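Local coordinates for protein cellulosomal scaffoldin (Acetivibrio cellulolyticus, PDB 4WI0) that forms the C-terminal X module and calcium-binding type II dockerin of a scaffoldin, which docks onto a partner scaffoldin's cohesin, while the whole protein probably also cleaves cellulose, at residues 1-7 / 44-50; 25-31 / 55-61; 63-67 / 89-95. The protein carries 1 engineered substitution. All coordinates share one frame; numbering follows the deposited sequence.

Contact 1: 1-7 / 44-50; sequences GTTVSGY and YFEIKDV
Y7 and Y44 lean on each other across two antiparallel strands of the X module, at the far end from the N terminus. The rings meet obliquely, their planes at 51°: Y44 CD1 lies over one face of the Y7 ring, nearer its rim than its centre, and comes within 3.5 Å of Y7 CZ. Y44 has CG anti to its own backbone N (chi1 179°), and this carries the ring along the sheet past S5. Its hydroxyl then reaches E46 OE1 at 2.7 Å, on the lone pair pointing away from the other carboxylate oxygen; OE1 lies in the plane of the ring, and the bond ties down its hydroxyl end. S5 CB packs against the same hydroxyl, and T3 CG2 rests on E46 CG at 3.5 Å.

The other face of this strand pair is largely apolar. Here the F45 ring folds back over the backbone of G6, with G6 N 3.4 Å above its plane, close packing made easy by a residue without a side chain. V4 and V50 cross at roughly a right angle, their CG2 atoms 4.0 Å apart.

Paired backbone bonds join T2 to V50, V4 to I47, and G6 to F45. Between V4 and T2 the register slips by one: D49 and V50 both face T2 in a G1 beta bulge, D49 having a positive phi of 58°. V50 O takes two donors from T2, the backbone N at 2.9 Å and OG1 at 3.1 Å, the hydroxyl approaching from above the carbonyl plane.

Strand 2-10 runs between 44-50 and 78-89, with S5 making backbone bonds to K78 and L80. The V4, F45, I47 and V50 face packs against strand 27-31 of the second sheet, chiefly on V28 and I30, and V4 also meets V74 of strand 67-74.

Contact 2: 25-31 / 55-61; sequences GFTVEIV and YTVKITK
F26 and K61 make one close end of this contact. The extended lysine lays its aliphatic chain over the phenyl face, with K61 CD 3.6 Å from the centroid of the F26 ring and nearly above its centre. K61 NZ sits off-centre, 4.5 Å from that centroid, as a cation-pi partner, while its hydrogen bond goes to A24 O. At the opposite end I30, with chi1 at -60° setting CG2 anti to the backbone N, presses that branch onto the Y55 ring, 3.4 Å from Y55 CG and toward the rim of the face. Between the two ends V28 CG1 and V57 CG1 touch at 3.5 Å on the buried face, which turns to the other sheet of the sandwich.

Strands 27-31 and 53-60 are the central pair of a four-stranded antiparallel sheet in the X module, consistent with the transthyretin-like architecture of carboxypeptidase regulatory-like domains. Paired backbone bonds link T27 with T60 and E29 with K58, and V31 N adds one to T56 O.

The outer face is looser. E29 and K58 run side by side, yet E29 OE1 stays 4.4 Å from K58 NZ, beyond a salt bridge. Water takes over elsewhere: one molecule bridges G25 O, T27 OG1 and T60 O, another joins T27 O to T60 OG1, and a third connects V31 O at 2.7 Å with T56 N.

Contact 3: 63-67 / 89-95; sequences NYLTR and MWAGDMA. With CA (calcium ion), chain C.
The chain leaving the X module for the dockerin, residues 89-95, delivers D93 to a calcium site and on the way pairs with the loop 63-67. N63 grips it twice. Its carbonyl O receives G92 N at 2.8 Å, and its side-chain OD1 receives A95 N at 2.9 Å in a nearly straight bond. M94, curled back at chi2 and chi3, brings its CE to 3.7 Å from N63 ND2. Two residues on from N63, L65 N bonds W90 O at 2.9 Å, almost along the C=O axis.

Around this bridge the side chains interleave. The Y64 ring takes A91 CB over one face, 3.6 Å from Y64 CE2, with M89 O at its edge. L65 and W90 lie alongside each other, L65 CD2 touching W90 CE3, while the L65 and D93 side chains cross at about a right angle, with L65 CD1 nearest D93 OD2. M89 bends so that SD meets R67 CB and CE meets L65 O.

D93 divides its carboxylate. OD1 binds the calcium ion at 2.3 Å, together with two waters and with D101, A103 O and D108. OD2 accepts from G102 N and from a water that is also held by T66 N at 2.9 Å. Through this water T66 N reaches the second shell of the metal site and, with G102 N, probably helps to orient the carboxylate. One metal-bound water also donates to M94 O.

Q100 secures N63 N and Y64 O, and the hydroxyl of Y156, the last residue, bonds L65 O and W90 N. Toward the X module, M89 packs on I59 of strand 53-60 and I8 of strand 2-10, and Y64 on P10; D108, in helix 106-113, bonds M94 N.

How the contacts relate
From the N terminus, the first strand runs out and contact 1 closes when 44-50 returns beside it. Contact 2 opens at 25-31, before that closure, and shuts at 55-61 after it, so the two cross along the chain. They belong to opposite sheets of the X module and touch in its core, where V50 CG2 packs on I30 CD1 at 3.5 Å. Contact 3 follows in series, joining 63-67 to 89-95. It meets contact 2 through I59 N and R67 O, a probable hydrogen bond, and through F26 against M89, but has no touch with contact 1. Of the three, contact 3 alone links the X module to the dockerin's calcium site.

Contact 1: 1-7 / 44-50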
loop_
_atom_site.group_PDB
_atom_site.type_symbol
_atom_site.label_atom_id
_atom_site.label_comp_id
_atom_site.label_asym_id
_atom_site.label_seq_id
_atom_site.Cartn_x
_atom_site.Cartn_y
_atom_site.Cartn_z
ATOM N N GLY B 1 -28.707 -24.049 -23.539
ATOM C CA GLY B 1 -27.592 -25.036 -23.598
ATOM C C GLY B 1 -27.010 -25.363 -22.234
ATOM O O GLY B 1 -27.574 -26.157 -21.483
ATOM N N THR B 2 -25.885 -24.732 -21.907
ATOM C CA THR B 2 -25.125 -25.066 -20.707
ATOM C C THR B 2 -24.952 -23.858 -19.788
ATOM O O THR B 2 -25.194 -22.720 -20.185
ATOM C CB THR B 2 -23.723 -25.612 -21.066
ATOM O OG1 THR B 2 -22.889 -24.550 -21.544
ATOM C CG2 THR B 2 -23.815 -26.704 -22.135
ATOM N N THR B 3 -24.529 -24.129 -18.557
ATOM C CA THR B 3 -24.199 -23.085 -17.598
ATOM C C THR B 3 -22.688 -23.025 -17.392
ATOM O O THR B 3 -22.066 -24.027 -17.034
ATOM C CB THR B 3 -24.870 -23.343 -16.236
ATOM O OG1 THR B 3 -26.281 -23.496 -16.417
ATOM C CG2 THR B 3 -24.611 -22.188 -15.277
ATOM N N VAL B 4 -22.105 -21.849 -17.617
ATOM C CA VAL B 4 -20.706 -21.591 -17.289
ATOM C C VAL B 4 -20.676 -20.785 -15.978
ATOM O O VAL B 4 -21.283 -19.720 -15.895
ATOM C CB VAL B 4 -19.995 -20.835 -18.436
ATOM C CG1 VAL B 4 -18.526 -20.610 -18.120
ATOM C CG2 VAL B 4 -20.123 -21.603 -19.741
ATOM N N SER B 5 -19.992 -21.309 -14.962
ATOM C CA SER B 5 -19.900 -20.656 -13.651
ATOM C C SER B 5 -18.461 -20.596 -13.105
ATOM O O SER B 5 -17.539 -21.195 -13.659
ATOM C CB SER B 5 -20.805 -21.391 -12.655
ATOM O OG SER B 5 -20.399 -22.741 -12.512
ATOM N N GLY B 6 -18.275 -19.875 -12.005
ATOM C CA GLY B 6 -16.974 -19.811 -11.342
ATOM C C GLY B 6 -16.842 -18.705 -10.313
ATOM O O GLY B 6 -17.826 -18.051 -9.956
ATOM N N TYR B 7 -15.613 -18.505 -9.847
ATOM C CA TYR B 7 -15.300 -17.518 -8.816
ATOM C C TYR B 7 -14.165 -16.589 -9.244
ATOM O O TYR B 7 -13.150 -17.048 -9.754
ATOM C CB TYR B 7 -14.907 -18.234 -7.521
ATOM C CG TYR B 7 -16.075 -18.884 -6.840
ATOM C CD1 TYR B 7 -16.497 -20.161 -7.203
ATOM C CD2 TYR B 7 -16.785 -18.216 -5.845
ATOM C CE1 TYR B 7 -17.583 -20.760 -6.580
ATOM C CE2 TYR B 7 -17.871 -18.808 -5.221
ATOM C CZ TYR B 7 -18.263 -20.079 -5.592
ATOM O OH TYR B 7 -19.347 -20.668 -4.974
ATOM N N TYR B 44 -18.937 -14.984 -6.988
ATOM C CA TYR B 44 -19.519 -16.026 -7.831
ATOM C C TYR B 44 -20.277 -15.460 -9.031
ATOM O O TYR B 44 -21.049 -14.523 -8.892
ATOM C CB TYR B 44 -20.463 -16.891 -6.997
ATOM C CG TYR B 44 -21.128 -17.985 -7.784
ATOM C CD1 TYR B 44 -20.407 -19.098 -8.208
ATOM C CD2 TYR B 44 -22.475 -17.910 -8.104
ATOM C CE1 TYR B 44 -21.013 -20.106 -8.938
ATOM C CE2 TYR B 44 -23.092 -18.915 -8.829
ATOM C CZ TYR B 44 -22.358 -20.010 -9.243
ATOM O OH TYR B 44 -22.977 -20.994 -9.966
ATOM N N PHE B 45 -20.070 -16.052 -10.207
ATOM C CA PHE B 45 -20.838 -15.692 -11.402
ATOM C C PHE B 45 -21.460 -16.923 -12.053
ATOM O O PHE B 45 -20.937 -18.040 -11.924
ATOM C CB PHE B 45 -19.960 -14.987 -12.439
ATOM C CG PHE B 45 -18.902 -15.867 -13.039
ATOM C CD1 PHE B 45 -17.672 -16.013 -12.417
ATOM C CD2 PHE B 45 -19.133 -16.541 -14.230
ATOM C CE1 PHE B 45 -16.692 -16.826 -12.963
ATOM C CE2 PHE B 45 -18.154 -17.351 -14.785
ATOM C CZ PHE B 45 -16.936 -17.497 -14.148
ATOM N N GLU B 46 -22.542 -16.691 -12.794
ATOM C CA GLU B 46 -23.262 -17.753 -13.482
ATOM C C GLU B 46 -23.832 -17.235 -14.800
ATOM O O GLU B 46 -24.594 -16.281 -14.809
ATOM C CB GLU B 46 -24.396 -18.245 -12.590
ATOM C CG GLU B 46 -24.779 -19.687 -12.791
ATOM C CD GLU B 46 -25.877 -20.087 -11.840
ATOM O OE1 GLU B 46 -25.555 -20.617 -10.762
ATOM O OE2 GLU B 46 -27.049 -19.826 -12.161
ATOM N N ILE B 47 -23.455 -17.861 -15.908
ATOM C CA ILE B 47 -23.994 -17.501 -17.217
ATOM C C ILE B 47 -24.723 -18.707 -17.810
ATOM O O ILE B 47 -24.118 -19.756 -18.036
ATOM C CB ILE B 47 -22.889 -17.034 -18.185
ATOM C CG1 ILE B 47 -22.044 -15.924 -17.547
ATOM C CG2 ILE B 47 -23.514 -16.548 -19.489
ATOM C CD1 ILE B 47 -20.707 -15.678 -18.221
ATOM N N LYS B 48 -26.013 -18.540 -18.079
ATOM C CA LYS B 48 -26.866 -19.630 -18.530
ATOM C C LYS B 48 -27.038 -19.614 -20.040
ATOM O O LYS B 48 -26.693 -18.635 -20.694
ATOM C CB LYS B 48 -28.240 -19.513 -17.872
ATOM C CG LYS B 48 -28.204 -19.566 -16.351
ATOM C CD LYS B 48 -29.571 -19.277 -15.754
ATOM C CE LYS B 48 -29.543 -19.397 -14.240
ATOM N NZ LYS B 48 -30.858 -19.053 -13.626
ATOM N N ASP B 49 -27.581 -20.708 -20.573
ATOM C CA ASP B 49 -27.923 -20.836 -22.001
ATOM C C ASP B 49 -26.736 -20.627 -22.941
ATOM O O ASP B 49 -26.889 -20.085 -24.037
ATOM C CB ASP B 49 -29.062 -19.875 -22.385
ATOM C CG ASP B 49 -30.339 -20.113 -21.587
ATOM O OD1 ASP B 49 -30.599 -21.260 -21.160
ATOM O OD2 ASP B 49 -31.098 -19.139 -21.399
ATOM N N VAL B 50 -25.554 -21.064 -22.518
ATOM C CA VAL B 50 -24.359 -20.921 -23.348
ATOM C C VAL B 50 -24.301 -22.090 -24.326
ATOM O O VAL B 50 -24.463 -23.249 -23.932
ATOM C CB VAL B 50 -23.070 -20.871 -22.508
ATOM C CG1 VAL B 50 -21.846 -20.743 -23.406
ATOM C CG2 VAL B 50 -23.121 -19.717 -21.520
HETATM O O HOH W 1 -27.936 -23.462 -18.700
HETATM O O HOH W 2 -20.617 -23.500 -10.172
#

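Contact 2: 25-31 / 55-61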
loop_
_atom_site.group_PDB
_atom_site.type_symbol
_atom_site.label_atom_id
_atom_site.label_comp_id
_atom_site.label_asym_id
_atom_site.label_seq_id
_atom_site.Cartn_x
_atom_site.Cartn_y
_atom_site.Cartn_z
ATOM N N GLY B 25 -18.872 -7.312 -8.506
ATOM C CA GLY B 25 -18.774 -6.324 -9.566
ATOM C C GLY B 25 -17.839 -6.640 -10.717
ATOM O O GLY B 25 -17.671 -5.805 -11.596
ATOM N N PHE B 26 -17.225 -7.822 -10.727
ATOM C CA PHE B 26 -16.438 -8.252 -11.884
ATOM C C PHE B 26 -17.393 -8.736 -12.979
ATOM O O PHE B 26 -18.282 -9.553 -12.718
ATOM C CB PHE B 26 -15.468 -9.376 -11.515
ATOM C CG PHE B 26 -14.354 -8.952 -10.593
ATOM C CD1 PHE B 26 -13.190 -8.387 -11.096
ATOM C CD2 PHE B 26 -14.464 -9.138 -9.221
ATOM C CE1 PHE B 26 -12.165 -7.997 -10.248
ATOM C CE2 PHE B 26 -13.443 -8.748 -8.364
ATOM C CZ PHE B 26 -12.294 -8.179 -8.877
ATOM N N THR B 27 -17.218 -8.216 -14.197
ATOM C CA THR B 27 -18.042 -8.609 -15.336
ATOM C C THR B 27 -17.311 -9.673 -16.146
ATOM O O THR B 27 -16.176 -9.469 -16.575
ATOM C CB THR B 27 -18.358 -7.405 -16.238
ATOM O OG1 THR B 27 -18.975 -6.377 -15.459
ATOM C CG2 THR B 27 -19.280 -7.798 -17.370
ATOM N N VAL B 28 -17.975 -10.808 -16.344
ATOM C CA VAL B 28 -17.405 -11.939 -17.050
ATOM C C VAL B 28 -18.195 -12.126 -18.333
ATOM O O VAL B 28 -19.398 -12.355 -18.291
ATOM C CB VAL B 28 -17.484 -13.227 -16.204
ATOM C CG1 VAL B 28 -16.833 -14.392 -16.932
ATOM C CG2 VAL B 28 -16.821 -13.011 -14.856
ATOM N N GLU B 29 -17.505 -12.006 -19.465
ATOM C CA GLU B 29 -18.118 -12.065 -20.787
ATOM C C GLU B 29 -17.601 -13.297 -21.509
ATOM O O GLU B 29 -16.409 -13.589 -21.442
ATOM C CB GLU B 29 -17.748 -10.817 -21.614
ATOM C CG GLU B 29 -17.882 -11.039 -23.122
ATOM C CD GLU B 29 -17.647 -9.807 -23.977
ATOM O OE1 GLU B 29 -16.881 -8.894 -23.581
ATOM O OE2 GLU B 29 -18.223 -9.787 -25.084
ATOM N N ILE B 30 -18.488 -13.994 -22.213
ATOM C CA ILE B 30 -18.092 -15.053 -23.125
ATOM C C ILE B 30 -17.991 -14.442 -24.527
ATOM O O ILE B 30 -18.992 -14.295 -25.228
ATOM C CB ILE B 30 -19.080 -16.232 -23.097
ATOM C CG1 ILE B 30 -19.144 -16.815 -21.679
ATOM C CG2 ILE B 30 -18.667 -17.308 -24.106
ATOM C CD1 ILE B 30 -20.197 -17.869 -21.497
ATOM N N VAL B 31 -16.768 -14.072 -24.906
ATOM C CA VAL B 31 -16.515 -13.354 -26.156
ATOM C C VAL B 31 -17.059 -14.190 -27.307
ATOM O O VAL B 31 -16.868 -15.406 -27.329
ATOM C CB VAL B 31 -15.011 -13.093 -26.375
ATOM C CG1 VAL B 31 -14.765 -12.418 -27.722
ATOM C CG2 VAL B 31 -14.440 -12.237 -25.252
ATOM N N TYR B 55 -14.275 -20.849 -26.496
ATOM C CA TYR B 55 -14.368 -19.405 -26.325
ATOM C C TYR B 55 -13.185 -18.812 -25.587
ATOM O O TYR B 55 -12.481 -19.492 -24.837
ATOM C CB TYR B 55 -15.621 -19.039 -25.504
ATOM C CG TYR B 55 -16.927 -19.546 -26.058
ATOM C CD1 TYR B 55 -17.590 -18.866 -27.077
ATOM C CD2 TYR B 55 -17.516 -20.702 -25.550
ATOM C CE1 TYR B 55 -18.797 -19.330 -27.585
ATOM C CE2 TYR B 55 -18.722 -21.176 -26.053
ATOM C CZ TYR B 55 -19.360 -20.487 -27.064
ATOM O OH TYR B 55 -20.552 -20.957 -27.558
ATOM N N THR B 56 -12.999 -17.517 -25.797
ATOM C CA THR B 56 -12.204 -16.693 -24.914
ATOM C C THR B 56 -13.161 -16.092 -23.892
ATOM O O THR B 56 -14.217 -15.595 -24.262
ATOM C CB THR B 56 -11.497 -15.577 -25.695
ATOM O OG1 THR B 56 -10.644 -16.174 -26.676
ATOM C CG2 THR B 56 -10.664 -14.708 -24.768
ATOM N N VAL B 57 -12.807 -16.163 -22.610
ATOM C CA VAL B 57 -13.589 -15.517 -21.554
ATOM C C VAL B 57 -12.849 -14.263 -21.091
ATOM O O VAL B 57 -11.657 -14.332 -20.797
ATOM C CB VAL B 57 -13.837 -16.481 -20.378
ATOM C CG1 VAL B 57 -14.592 -15.788 -19.256
ATOM C CG2 VAL B 57 -14.637 -17.688 -20.864
ATOM N N LYS B 58 -13.549 -13.125 -21.051
ATOM C CA LYS B 58 -12.933 -11.844 -20.707
ATOM C C LYS B 58 -13.507 -11.305 -19.401
ATOM O O LYS B 58 -14.726 -11.291 -19.211
ATOM C CB LYS B 58 -13.122 -10.813 -21.820
ATOM C CG LYS B 58 -12.423 -9.485 -21.533
ATOM C CD LYS B 58 -12.073 -8.710 -22.796
ATOM C CE LYS B 58 -13.303 -8.106 -23.442
ATOM N NZ LYS B 58 -12.954 -7.252 -24.609
ATOM N N ILE B 59 -12.621 -10.867 -18.514
ATOM C CA ILE B 59 -13.020 -10.384 -17.194
ATOM C C ILE B 59 -12.560 -8.946 -17.025
ATOM O O ILE B 59 -11.385 -8.636 -17.220
ATOM C CB ILE B 59 -12.458 -11.260 -16.060
ATOM C CG1 ILE B 59 -12.800 -12.737 -16.292
ATOM C CG2 ILE B 59 -13.022 -10.810 -14.708
ATOM C CD1 ILE B 59 -11.695 -13.538 -16.933
ATOM N N THR B 60 -13.495 -8.073 -16.657
ATOM C CA THR B 60 -13.219 -6.648 -16.537
ATOM C C THR B 60 -13.799 -6.081 -15.239
ATOM O O THR B 60 -14.787 -6.587 -14.706
ATOM C CB THR B 60 -13.788 -5.859 -17.743
ATOM O OG1 THR B 60 -15.212 -5.963 -17.775
ATOM C CG2 THR B 60 -13.243 -6.398 -19.068
ATOM N N LYS B 61 -13.162 -5.033 -14.738
ATOM C CA LYS B 61 -13.699 -4.243 -13.620
ATOM C C LYS B 61 -12.933 -2.939 -13.571
ATOM O O LYS B 61 -11.727 -2.921 -13.813
ATOM C CB LYS B 61 -13.554 -4.967 -12.275
ATOM C CG LYS B 61 -14.369 -4.328 -11.154
ATOM C CD LYS B 61 -14.240 -5.085 -9.836
ATOM C CE LYS B 61 -14.895 -4.312 -8.700
ATOM N NZ LYS B 61 -14.713 -4.992 -7.388
HETATM O O HOH W 3 -17.360 -4.674 -13.974
HETATM O O HOH W 4 -16.067 -8.352 -19.218
HETATM O O HOH W 5 -14.468 -16.337 -28.077
#

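Contact 3: 63-67 / 89-95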
loop_
_atom_site.group_PDB
_atom_site.type_symbol
_atom_site.label_atom_id
_atom_site.label_comp_id
_atom_site.label_asym_id
_atom_site.label_seq_id
_atom_site.Cartn_x
_atom_site.Cartn_y
_atom_site.Cartn_z
ATOM N N ASN B 63 -10.707 -0.019 -12.718
ATOM C CA ASN B 63 -9.436 0.004 -11.984
ATOM C C ASN B 63 -8.718 -1.342 -11.786
ATOM O O ASN B 63 -7.805 -1.429 -10.959
ATOM C CB ASN B 63 -9.595 0.750 -10.645
ATOM C CG ASN B 63 -9.907 2.225 -10.830
ATOM O OD1 ASN B 63 -9.622 2.815 -11.868
ATOM N ND2 ASN B 63 -10.489 2.833 -9.803
ATOM N N TYR B 64 -9.110 -2.363 -12.558
ATOM C CA TYR B 64 -8.429 -3.660 -12.607
ATOM C C TYR B 64 -7.915 -3.927 -14.012
ATOM O O TYR B 64 -8.536 -3.514 -14.995
ATOM C CB TYR B 64 -9.373 -4.804 -12.237
ATOM C CG TYR B 64 -9.631 -4.916 -10.767
ATOM C CD1 TYR B 64 -10.538 -4.081 -10.148
ATOM C CD2 TYR B 64 -8.954 -5.854 -9.988
ATOM C CE1 TYR B 64 -10.770 -4.162 -8.779
ATOM C CE2 TYR B 64 -9.182 -5.948 -8.622
ATOM C CZ TYR B 64 -10.090 -5.094 -8.021
ATOM O OH TYR B 64 -10.331 -5.187 -6.657
ATOM N N LEU B 65 -6.803 -4.649 -14.099
ATOM C CA LEU B 65 -6.228 -5.037 -15.383
ATOM C C LEU B 65 -7.093 -6.133 -16.029
ATOM O O LEU B 65 -7.304 -7.205 -15.460
ATOM C CB LEU B 65 -4.800 -5.532 -15.187
ATOM C CG LEU B 65 -3.988 -5.813 -16.437
ATOM C CD1 LEU B 65 -3.645 -4.516 -17.153
ATOM C CD2 LEU B 65 -2.734 -6.571 -16.050
ATOM N N THR B 66 -7.606 -5.834 -17.211
ATOM C CA THR B 66 -8.476 -6.749 -17.933
ATOM C C THR B 66 -7.773 -8.088 -18.175
ATOM O O THR B 66 -6.587 -8.129 -18.496
ATOM C CB THR B 66 -8.973 -6.086 -19.244
ATOM O OG1 THR B 66 -9.865 -5.014 -18.904
ATOM C CG2 THR B 66 -9.710 -7.093 -20.151
ATOM N N ARG B 67 -8.508 -9.180 -17.975
ATOM C CA ARG B 67 -7.988 -10.526 -18.166
ATOM C C ARG B 67 -8.725 -11.238 -19.292
ATOM O O ARG B 67 -9.942 -11.104 -19.436
ATOM C CB ARG B 67 -8.119 -11.336 -16.867
ATOM C CG ARG B 67 -7.541 -12.744 -16.947
ATOM C CD ARG B 67 -7.313 -13.348 -15.572
ATOM N NE ARG B 67 -6.554 -14.596 -15.642
ATOM C CZ ARG B 67 -5.947 -15.187 -14.611
ATOM N NH1 ARG B 67 -5.976 -14.657 -13.391
ATOM N NH2 ARG B 67 -5.284 -16.322 -14.808
ATOM N N MET B 89 -7.806 -11.403 -10.150
ATOM C CA MET B 89 -7.756 -10.165 -10.937
ATOM C C MET B 89 -6.839 -9.140 -10.251
ATOM O O MET B 89 -6.894 -8.969 -9.020
ATOM C CB MET B 89 -9.156 -9.578 -11.103
ATOM C CG MET B 89 -10.069 -10.394 -12.011
ATOM S SD MET B 89 -9.537 -10.347 -13.739
ATOM C CE MET B 89 -9.969 -8.656 -14.119
ATOM N N TRP B 90 -6.002 -8.463 -11.044
ATOM C CA TRP B 90 -4.994 -7.537 -10.484
ATOM C C TRP B 90 -5.475 -6.087 -10.477
ATOM O O TRP B 90 -5.686 -5.477 -11.541
ATOM C CB TRP B 90 -3.672 -7.627 -11.254
ATOM C CG TRP B 90 -3.113 -9.022 -11.373
ATOM C CD1 TRP B 90 -3.445 -10.112 -10.619
ATOM C CD2 TRP B 90 -2.102 -9.460 -12.287
ATOM N NE1 TRP B 90 -2.710 -11.199 -11.015
ATOM C CE2 TRP B 90 -1.878 -10.827 -12.038
ATOM C CE3 TRP B 90 -1.367 -8.827 -13.296
ATOM C CZ2 TRP B 90 -0.949 -11.576 -12.758
ATOM C CZ3 TRP B 90 -0.443 -9.570 -14.014
ATOM C CH2 TRP B 90 -0.242 -10.929 -13.742
ATOM N N ALA B 91 -5.660 -5.538 -9.280
ATOM C CA ALA B 91 -6.042 -4.142 -9.119
ATOM C C ALA B 91 -4.887 -3.215 -9.492
ATOM O O ALA B 91 -3.722 -3.575 -9.355
ATOM C CB ALA B 91 -6.456 -3.871 -7.681
ATOM N N GLY B 92 -5.219 -2.016 -9.947
ATOM C CA GLY B 92 -4.212 -0.976 -10.159
ATOM C C GLY B 92 -3.904 -0.573 -11.590
ATOM O O GLY B 92 -2.922 0.121 -11.799
ATOM N N ASP B 93 -4.693 -1.019 -12.569
ATOM C CA ASP B 93 -4.751 -0.324 -13.865
ATOM C C ASP B 93 -5.873 0.709 -13.773
ATOM O O ASP B 93 -7.046 0.404 -14.017
ATOM C CB ASP B 93 -4.975 -1.272 -15.046
ATOM C CG ASP B 93 -4.962 -0.538 -16.381
ATOM O OD1 ASP B 93 -4.405 0.574 -16.417
ATOM O OD2 ASP B 93 -5.511 -1.051 -17.392
ATOM N N MET B 94 -5.489 1.934 -13.426
ATOM C CA MET B 94 -6.415 2.971 -12.993
ATOM C C MET B 94 -6.995 3.759 -14.165
ATOM O O MET B 94 -6.319 3.978 -15.170
ATOM C CB MET B 94 -5.690 3.950 -12.062
ATOM C CG MET B 94 -4.953 3.301 -10.902
ATOM S SD MET B 94 -6.026 2.319 -9.840
ATOM C CE MET B 94 -6.995 3.622 -9.101
ATOM N N ALA B 95 -8.244 4.198 -14.013
ATOM C CA ALA B 95 -8.861 5.125 -14.960
ATOM C C ALA B 95 -8.235 6.516 -14.832
ATOM O O ALA B 95 -8.455 7.225 -13.847
ATOM C CB ALA B 95 -10.366 5.190 -14.750
HETATM CA CA CA C . -2.463 1.855 -16.218
HETATM O O HOH W 6 -6.955 -3.350 -18.456
HETATM O O HOH W 7 -4.134 3.549 -16.786
HETATM O O HOH W 8 -0.929 3.621 -16.681
#